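Long-range contacts in TRAP-T family transporter, DctP (Periplasmic binding) subunit (Sulfitobacter sp. NAS-14.1, PDB 4PF8), which binds beta-D-galacturonate as the periplasmic solute-binding subunit of a TRAP transporter, to which it probably delivers this sugar acid for uptake: residues M46-E51 and V254-K259; E179-N184 and Q297-P302; N208-E213 and E271-S276. One frame throughout, in Å; residues are numbered along the deposited sequence.

Interaction 1. Residues M46-E51 and V254-K259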
# COMPACT_ATOMS: atom_id res chain seq x y z
N MSE A 46 9.93 16.94 0.93
CA MSE A 46 11.29 17.26 1.35
C MSE A 46 11.69 18.65 0.87
O MSE A 46 12.30 19.42 1.61
CB MSE A 46 12.26 16.21 0.80
CG MSE A 46 13.65 16.27 1.41
SE MSE A 46 13.62 15.89 3.34
CE MSE A 46 14.00 17.67 4.00
N GLU A 47 11.34 18.98 -0.37
CA GLU A 47 11.59 20.33 -0.90
C GLU A 47 10.94 21.41 -0.04
O GLU A 47 11.56 22.44 0.24
CB GLU A 47 11.04 20.43 -2.31
CG GLU A 47 11.94 19.84 -3.35
CD GLU A 47 11.37 20.04 -4.73
OE1 GLU A 47 11.19 19.02 -5.44
OE2 GLU A 47 11.10 21.22 -5.10
N GLU A 48 9.71 21.18 0.37
CA GLU A 48 9.01 22.19 1.15
C GLU A 48 9.64 22.37 2.53
O GLU A 48 9.79 23.49 2.99
CB GLU A 48 7.51 21.89 1.30
CG GLU A 48 6.78 22.99 2.08
CD GLU A 48 5.27 22.79 2.18
OE1 GLU A 48 4.66 23.33 3.14
OE2 GLU A 48 4.68 22.13 1.31
N VAL A 49 9.98 21.27 3.18
CA VAL A 49 10.64 21.35 4.48
C VAL A 49 11.94 22.13 4.35
O VAL A 49 12.21 23.03 5.15
CB VAL A 49 10.88 19.95 5.08
CG1 VAL A 49 11.73 20.05 6.37
CG2 VAL A 49 9.56 19.28 5.38
N THR A 50 12.74 21.84 3.34
CA THR A 50 14.02 22.57 3.18
C THR A 50 13.79 24.05 2.90
O THR A 50 14.49 24.92 3.45
CB THR A 50 14.85 21.95 2.06
OG1 THR A 50 15.13 20.59 2.41
CG2 THR A 50 16.15 22.68 1.87
N GLU A 51 12.82 24.35 2.07
CA GLU A 51 12.50 25.74 1.74
C GLU A 51 12.06 26.53 2.97
O GLU A 51 12.56 27.65 3.22
CB GLU A 51 11.41 25.79 0.66
CG GLU A 51 10.82 27.18 0.40
CD GLU A 51 9.62 27.13 -0.54
OE1 GLU A 51 8.86 28.13 -0.61
OE2 GLU A 51 9.44 26.08 -1.21
N VAL A 254 6.77 20.55 9.19
CA VAL A 254 6.70 19.17 8.70
C VAL A 254 5.25 18.71 8.51
O VAL A 254 4.91 18.10 7.49
CB VAL A 254 7.46 18.23 9.65
CG1 VAL A 254 7.10 16.75 9.39
CG2 VAL A 254 8.96 18.45 9.50
N LYS A 255 4.40 19.02 9.46
CA LYS A 255 3.00 18.63 9.36
C LYS A 255 2.32 19.31 8.18
O LYS A 255 1.56 18.67 7.45
CB LYS A 255 2.27 18.91 10.68
CG LYS A 255 2.72 17.95 11.78
CD LYS A 255 1.81 17.97 13.00
CE LYS A 255 1.97 16.67 13.79
NZ LYS A 255 1.68 16.84 15.25
N THR A 256 2.62 20.60 7.96
CA THR A 256 2.01 21.34 6.85
C THR A 256 2.52 20.78 5.51
O THR A 256 1.74 20.55 4.58
CB THR A 256 2.34 22.83 6.94
OG1 THR A 256 1.72 23.37 8.11
CG2 THR A 256 1.83 23.57 5.72
N ALA A 257 3.81 20.56 5.43
CA ALA A 257 4.40 20.00 4.21
C ALA A 257 3.85 18.61 3.93
O ALA A 257 3.64 18.25 2.77
CB ALA A 257 5.93 19.95 4.34
N GLY A 258 3.62 17.84 4.98
CA GLY A 258 3.06 16.50 4.82
C GLY A 258 1.67 16.56 4.23
O GLY A 258 1.34 15.82 3.29
N LYS A 259 0.85 17.47 4.75
CA LYS A 259 -0.51 17.64 4.25
C LYS A 259 -0.51 18.11 2.80
O LYS A 259 -1.24 17.58 1.96
CB LYS A 259 -1.29 18.62 5.13
CG LYS A 259 -2.77 18.67 4.84
CD LYS A 259 -3.14 19.91 4.07
CE LYS A 259 -4.67 20.07 4.01
NZ LYS A 259 -5.33 18.88 3.45
O HOH W 1 4.83 19.66 0.28
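E48 and V49 of helix 37-52 pack against A257 and V254 in a helix-helix contact where helix 37-52 meets the N-terminal third of the long helix 248-282. The two short segments run roughly antiparallel, at 148° between their N-to-C directions, with their axes 9.0 Å apart at closest approach. The small A257 lies at the close approach: its methyl points at the other helix and fits between the side chains of E48 and V49. From E48 it meets the flat carboxylate end as well as the aliphatic part, E48 CD lying 3.6 Å from A257 CB. E48 reaches this place because CG stands anti to the backbone N (chi1 -178°) and the chain beyond stays extended, which lays the carboxylate alongside the backbone of A257, with E48 OE1 3.5 Å from A257 CA. The carboxylate ends at polar partners: N260 ND2, one turn further along helix 248-282, bonds to OE1, while a water 2.7 Å from E48 OE2 and 3.1 Å from A257 O bridges the helices. On the buried side V49 uses one branch for both partners. Its CG2 lies 3.8 Å from A257 CB and 4.2 Å from V254 CG2, and W26 of strand 26-29 touches both valines. T256 adds a marginal contact through its CG2 to E48 OE1, its hydroxyl being bonded to E252 O. The arrangement, an apolar side facing a strand and a charged, watered side toward solvent, is typical of helices layered on the sheet of an alpha/beta lobe in solute-binding proteins.

Interaction 2. Residues E179-N184 and Q297-P302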
# COMPACT_ATOMS: atom_id res chain seq x y z
N GLU A 179 -5.51 -18.50 -0.04
CA GLU A 179 -5.89 -19.87 0.32
C GLU A 179 -7.41 -20.05 0.32
O GLU A 179 -7.93 -21.13 -0.01
CB GLU A 179 -5.30 -20.23 1.70
CG GLU A 179 -3.80 -20.43 1.64
CD GLU A 179 -3.19 -20.91 2.94
OE1 GLU A 179 -1.99 -21.26 2.90
OE2 GLU A 179 -3.88 -20.93 3.99
N SER A 180 -8.14 -19.01 0.70
CA SER A 180 -9.59 -19.10 0.76
C SER A 180 -10.16 -19.28 -0.64
O SER A 180 -11.31 -19.71 -0.80
CB SER A 180 -10.17 -17.86 1.41
OG SER A 180 -9.89 -17.85 2.81
N MSE A 181 -9.38 -18.96 -1.68
CA MSE A 181 -9.83 -19.22 -3.05
C MSE A 181 -9.11 -20.39 -3.68
O MSE A 181 -9.23 -20.64 -4.88
CB MSE A 181 -9.66 -17.98 -3.90
CG MSE A 181 -10.57 -16.85 -3.43
SE MSE A 181 -10.35 -15.30 -4.53
CE MSE A 181 -8.63 -14.80 -4.04
N GLY A 182 -8.38 -21.14 -2.87
CA GLY A 182 -7.72 -22.35 -3.32
C GLY A 182 -6.39 -22.11 -4.02
O GLY A 182 -5.86 -23.03 -4.63
N GLY A 183 -5.85 -20.90 -3.91
CA GLY A 183 -4.56 -20.60 -4.49
C GLY A 183 -3.43 -20.96 -3.55
O GLY A 183 -3.66 -21.36 -2.39
N ASN A 184 -2.21 -20.84 -4.04
CA ASN A 184 -1.03 -21.09 -3.24
C ASN A 184 -0.24 -19.79 -3.13
O ASN A 184 0.26 -19.29 -4.12
CB ASN A 184 -0.20 -22.21 -3.84
CG ASN A 184 -0.98 -23.50 -3.98
OD1 ASN A 184 -1.38 -24.12 -2.99
ND2 ASN A 184 -1.24 -23.90 -5.22
N GLN A 297 -16.52 -11.47 -2.74
CA GLN A 297 -16.77 -11.00 -1.39
C GLN A 297 -17.12 -12.17 -0.47
O GLN A 297 -16.60 -12.27 0.64
CB GLN A 297 -17.88 -9.96 -1.39
CG GLN A 297 -17.44 -8.67 -2.06
CD GLN A 297 -18.57 -7.70 -2.15
OE1 GLN A 297 -19.70 -8.08 -2.47
NE2 GLN A 297 -18.30 -6.45 -1.84
N GLU A 298 -17.98 -13.06 -0.94
CA GLU A 298 -18.38 -14.22 -0.14
C GLU A 298 -17.19 -15.12 0.14
O GLU A 298 -17.07 -15.69 1.23
CB GLU A 298 -19.48 -15.01 -0.84
CG GLU A 298 -20.84 -14.33 -0.89
CD GLU A 298 -21.94 -15.24 -1.41
OE1 GLU A 298 -21.68 -16.46 -1.57
OE2 GLU A 298 -23.07 -14.75 -1.65
N ALA A 299 -16.30 -15.25 -0.84
CA ALA A 299 -15.14 -16.12 -0.70
C ALA A 299 -14.21 -15.62 0.39
O ALA A 299 -13.45 -16.41 0.93
CB ALA A 299 -14.39 -16.21 -2.01
N MSE A 300 -14.29 -14.32 0.71
CA MSE A 300 -13.44 -13.71 1.74
C MSE A 300 -13.97 -13.72 3.14
O MSE A 300 -13.28 -13.24 4.04
CB MSE A 300 -13.18 -12.25 1.42
CG MSE A 300 -12.51 -12.04 0.12
SE MSE A 300 -10.74 -12.78 0.08
CE MSE A 300 -10.39 -11.74 -1.55
N VAL A 301 -15.17 -14.22 3.36
CA VAL A 301 -15.71 -14.25 4.71
C VAL A 301 -14.71 -14.90 5.70
O VAL A 301 -14.50 -14.40 6.80
CB VAL A 301 -17.08 -14.94 4.76
CG1 VAL A 301 -17.46 -15.31 6.19
CG2 VAL A 301 -18.14 -14.05 4.12
N PRO A 302 -14.06 -16.00 5.29
CA PRO A 302 -13.19 -16.68 6.26
C PRO A 302 -11.98 -15.86 6.74
O PRO A 302 -11.51 -16.05 7.86
CB PRO A 302 -12.73 -17.94 5.51
CG PRO A 302 -13.79 -18.19 4.50
CD PRO A 302 -14.31 -16.83 4.10
O HOH W 2 -13.97 -19.10 0.86
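S180 and M181, in the turn that ends helix 172-179, meet A299, M300 and P302 at the junction of helices 293-299 and 301-310. The apolar part of the contact belongs to two selenomethionines and an alanine. M181 CG lies 4.1 Å from A299 CB; farther out the chain bends at its last torsion (chi3 -69°), and its terminal CE comes tip to tip with CE of M300 at 4.3 Å. The first side-chain bond of M300 points away from the turn, but the end of the chain comes nearer. S180 contributes van der Waals contacts: its CB is 3.6 Å from A299 O, and its OG is 3.9 Å from P302 CB. That hydroxyl is bonded back to G176 O in its own helix, so its polar end is satisfied there. Polar linkage across the contact runs through one water, which donates to S180 O at 3.2 Å and to A299 O at 2.7 Å, joining two carbonyls that lie near the ends of their helices. The backbone of the turn is fixed separately by a Schellman motif with G182, at positive phi, as its C-prime residue, G183 N bonding to I178 O and G182 N to E179 O. M181 also touches P158 and V161, and M300 touches P105, so the pair lies in a wider apolar layer. The contact thus ties the link from helix 172-179 to strand 184-187, part of a parallel strand pair with 165-168, to the break between helices 293-299 and 301-310.

Interaction 3. Residues N208-E213 and E271-S276. With GTR (beta-D-galactopyranuronic acid), chain D.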
# COMPACT_ATOMS: atom_id res chain seq x y z
N ASN A 208 -2.35 -2.44 -7.88
CA ASN A 208 -3.02 -1.36 -8.58
C ASN A 208 -2.36 -1.14 -9.95
O ASN A 208 -1.31 -1.72 -10.26
CB ASN A 208 -3.00 -0.08 -7.72
CG ASN A 208 -1.57 0.34 -7.33
OD1 ASN A 208 -0.69 0.37 -8.17
ND2 ASN A 208 -1.37 0.70 -6.06
N PRO A 209 -3.03 -0.37 -10.82
CA PRO A 209 -2.51 -0.31 -12.18
C PRO A 209 -1.13 0.36 -12.29
O PRO A 209 -0.27 -0.15 -13.01
CB PRO A 209 -3.62 0.44 -12.94
CG PRO A 209 -4.87 0.10 -12.15
CD PRO A 209 -4.42 0.11 -10.72
N PRO A 210 -0.88 1.44 -11.54
CA PRO A 210 0.47 2.01 -11.67
C PRO A 210 1.61 1.09 -11.21
O PRO A 210 2.70 1.10 -11.77
CB PRO A 210 0.38 3.26 -10.79
CG PRO A 210 -1.08 3.66 -10.88
CD PRO A 210 -1.78 2.33 -10.79
N SER A 211 1.36 0.29 -10.19
CA SER A 211 2.38 -0.68 -9.74
C SER A 211 2.60 -1.78 -10.76
O SER A 211 3.72 -2.13 -11.06
CB SER A 211 1.98 -1.31 -8.40
OG SER A 211 2.14 -0.40 -7.32
N TYR A 212 1.51 -2.31 -11.28
CA TYR A 212 1.54 -3.37 -12.31
C TYR A 212 2.27 -2.91 -13.56
O TYR A 212 3.03 -3.67 -14.17
CB TYR A 212 0.08 -3.75 -12.60
CG TYR A 212 -0.21 -4.70 -13.71
CD1 TYR A 212 0.39 -5.95 -13.79
CD2 TYR A 212 -1.18 -4.40 -14.66
CE1 TYR A 212 0.08 -6.82 -14.80
CE2 TYR A 212 -1.49 -5.26 -15.68
CZ TYR A 212 -0.90 -6.47 -15.72
OH TYR A 212 -1.24 -7.31 -16.76
N GLU A 213 2.05 -1.65 -13.93
CA GLU A 213 2.70 -1.04 -15.09
C GLU A 213 4.15 -0.62 -14.84
O GLU A 213 5.04 -0.99 -15.62
CB GLU A 213 1.88 0.18 -15.54
CG GLU A 213 2.45 0.91 -16.73
CD GLU A 213 3.29 2.10 -16.31
OE1 GLU A 213 2.81 2.88 -15.44
OE2 GLU A 213 4.41 2.24 -16.83
N GLU A 271 -4.43 10.91 -12.11
CA GLU A 271 -3.86 11.05 -13.45
C GLU A 271 -3.06 9.80 -13.84
O GLU A 271 -3.23 9.25 -14.94
CB GLU A 271 -3.02 12.32 -13.43
CG GLU A 271 -1.85 12.48 -14.35
CD GLU A 271 -1.12 13.80 -14.02
OE1 GLU A 271 0.13 13.83 -13.90
OE2 GLU A 271 -1.83 14.81 -13.82
N ARG A 272 -2.20 9.32 -12.94
CA ARG A 272 -1.38 8.15 -13.21
C ARG A 272 -2.16 6.85 -13.34
O ARG A 272 -1.81 6.00 -14.16
CB ARG A 272 -0.29 8.00 -12.13
CG ARG A 272 0.69 6.88 -12.37
CD ARG A 272 1.39 7.02 -13.70
NE ARG A 272 2.26 5.88 -13.95
CZ ARG A 272 3.55 5.85 -13.67
NH1 ARG A 272 4.24 4.74 -13.91
NH2 ARG A 272 4.15 6.89 -13.11
N GLU A 273 -3.20 6.67 -12.55
CA GLU A 273 -4.00 5.46 -12.66
C GLU A 273 -4.54 5.27 -14.07
O GLU A 273 -4.39 4.19 -14.67
CB GLU A 273 -5.10 5.44 -11.60
CG GLU A 273 -5.66 4.05 -11.31
CD GLU A 273 -5.90 3.83 -9.81
OE1 GLU A 273 -6.80 4.47 -9.25
OE2 GLU A 273 -5.20 3.01 -9.19
N ALA A 274 -5.10 6.33 -14.65
CA ALA A 274 -5.59 6.28 -16.02
C ALA A 274 -4.46 6.10 -17.02
O ALA A 274 -4.60 5.33 -17.98
CB ALA A 274 -6.40 7.55 -16.33
N ALA A 275 -3.36 6.81 -16.82
CA ALA A 275 -2.24 6.75 -17.76
C ALA A 275 -1.65 5.33 -17.78
O ALA A 275 -1.31 4.80 -18.84
CB ALA A 275 -1.18 7.75 -17.38
N SER A 276 -1.56 4.72 -16.61
CA SER A 276 -1.04 3.35 -16.53
C SER A 276 -2.01 2.37 -17.19
O SER A 276 -1.57 1.47 -17.92
CB SER A 276 -0.77 2.94 -15.08
OG SER A 276 0.39 3.59 -14.61
C1 GTR D . 2.23 -1.24 -3.95
C2 GTR D . 2.55 -0.38 -2.77
C3 GTR D . 3.97 -0.71 -2.34
C4 GTR D . 4.11 -2.18 -1.97
C5 GTR D . 3.67 -2.97 -3.20
C6 GTR D . 3.68 -4.47 -2.90
O1 GTR D . 0.84 -1.02 -4.37
O2 GTR D . 2.47 1.00 -3.20
O3 GTR D . 4.23 0.05 -1.15
O4 GTR D . 3.23 -2.44 -0.86
O5 GTR D . 2.34 -2.59 -3.62
O6A GTR D . 2.80 -5.14 -3.50
O6B GTR D . 4.61 -4.94 -2.21
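E213 and R272 form a salt bridge that joins the short helix 209-214, which N208 N-caps at the galacturonate pocket, to the long helix 248-282. R272 NH1 donates to E213 OE1 at 2.8 Å, nearly straight at 162°, in the guanidinium plane and on the syn lone pair of the oxygen. The carboxylate and guanidinium planes are nonetheless turned 40° apart, and NE makes only a weak bond to the same OE1. S276 OG takes the anti side of E213 OE1, donating at 2.7 Å, and itself receives R272 NE at 3.0 Å. The serine thus bridges the pair from the side, and together these bonds grip E213 OE1 from its syn and anti sides and hold the guanidinium edge of R272 through both NE and NH1. E213 gets there with its chain bent at chi2, while CG stays anti to the backbone N. R272 NH2 has a further partner in D35 O, which extends the network to the loop before helix 37-52.

Next to the polar cluster, two consecutive prolines press on helix 248-282, the short axes 8.5 Å apart. The P210 ring passes the aliphatic part of R272: P210 CB lies 4.0 Å from R272 CG, and P210 CA 3.3 Å from S276 OG. P209 CD lies 3.4 Å from E273 OE2. The start of helix 209-214 also reaches the sugar. N208 ND2 bonds to A143 O; S211, whose hydroxyl also bonds to Y36 OH, lies close to O1 of the sugar, at most a weak bond. The capping bond from S211 N to N208 OD1 is 2.9 Å long and lies nearly in line with the C=O, the angle at OD1 being 177°.

Interactions 1 and 3 both lie on helix 248-282, near its start and toward its end, with centres 26 Å apart and nearest atoms about 15 Å apart. This one helix thus packs against helix 37-52 beside strand 26-29 of the five-stranded sheet and against helix 209-214 beside the ligand, a span consistent with the long helix that connects the two lobes in TRAP binding proteins. The centre of interaction 2 lies about 42 Å from that of interaction 1, on the opposite side of the chain's centre, and about 26 Å from that of interaction 3. Along the chain, both segments of interaction 3 fall between those of interaction 2, while interaction 1 alternates with each. Among the three, interaction 3 holds pocket residues.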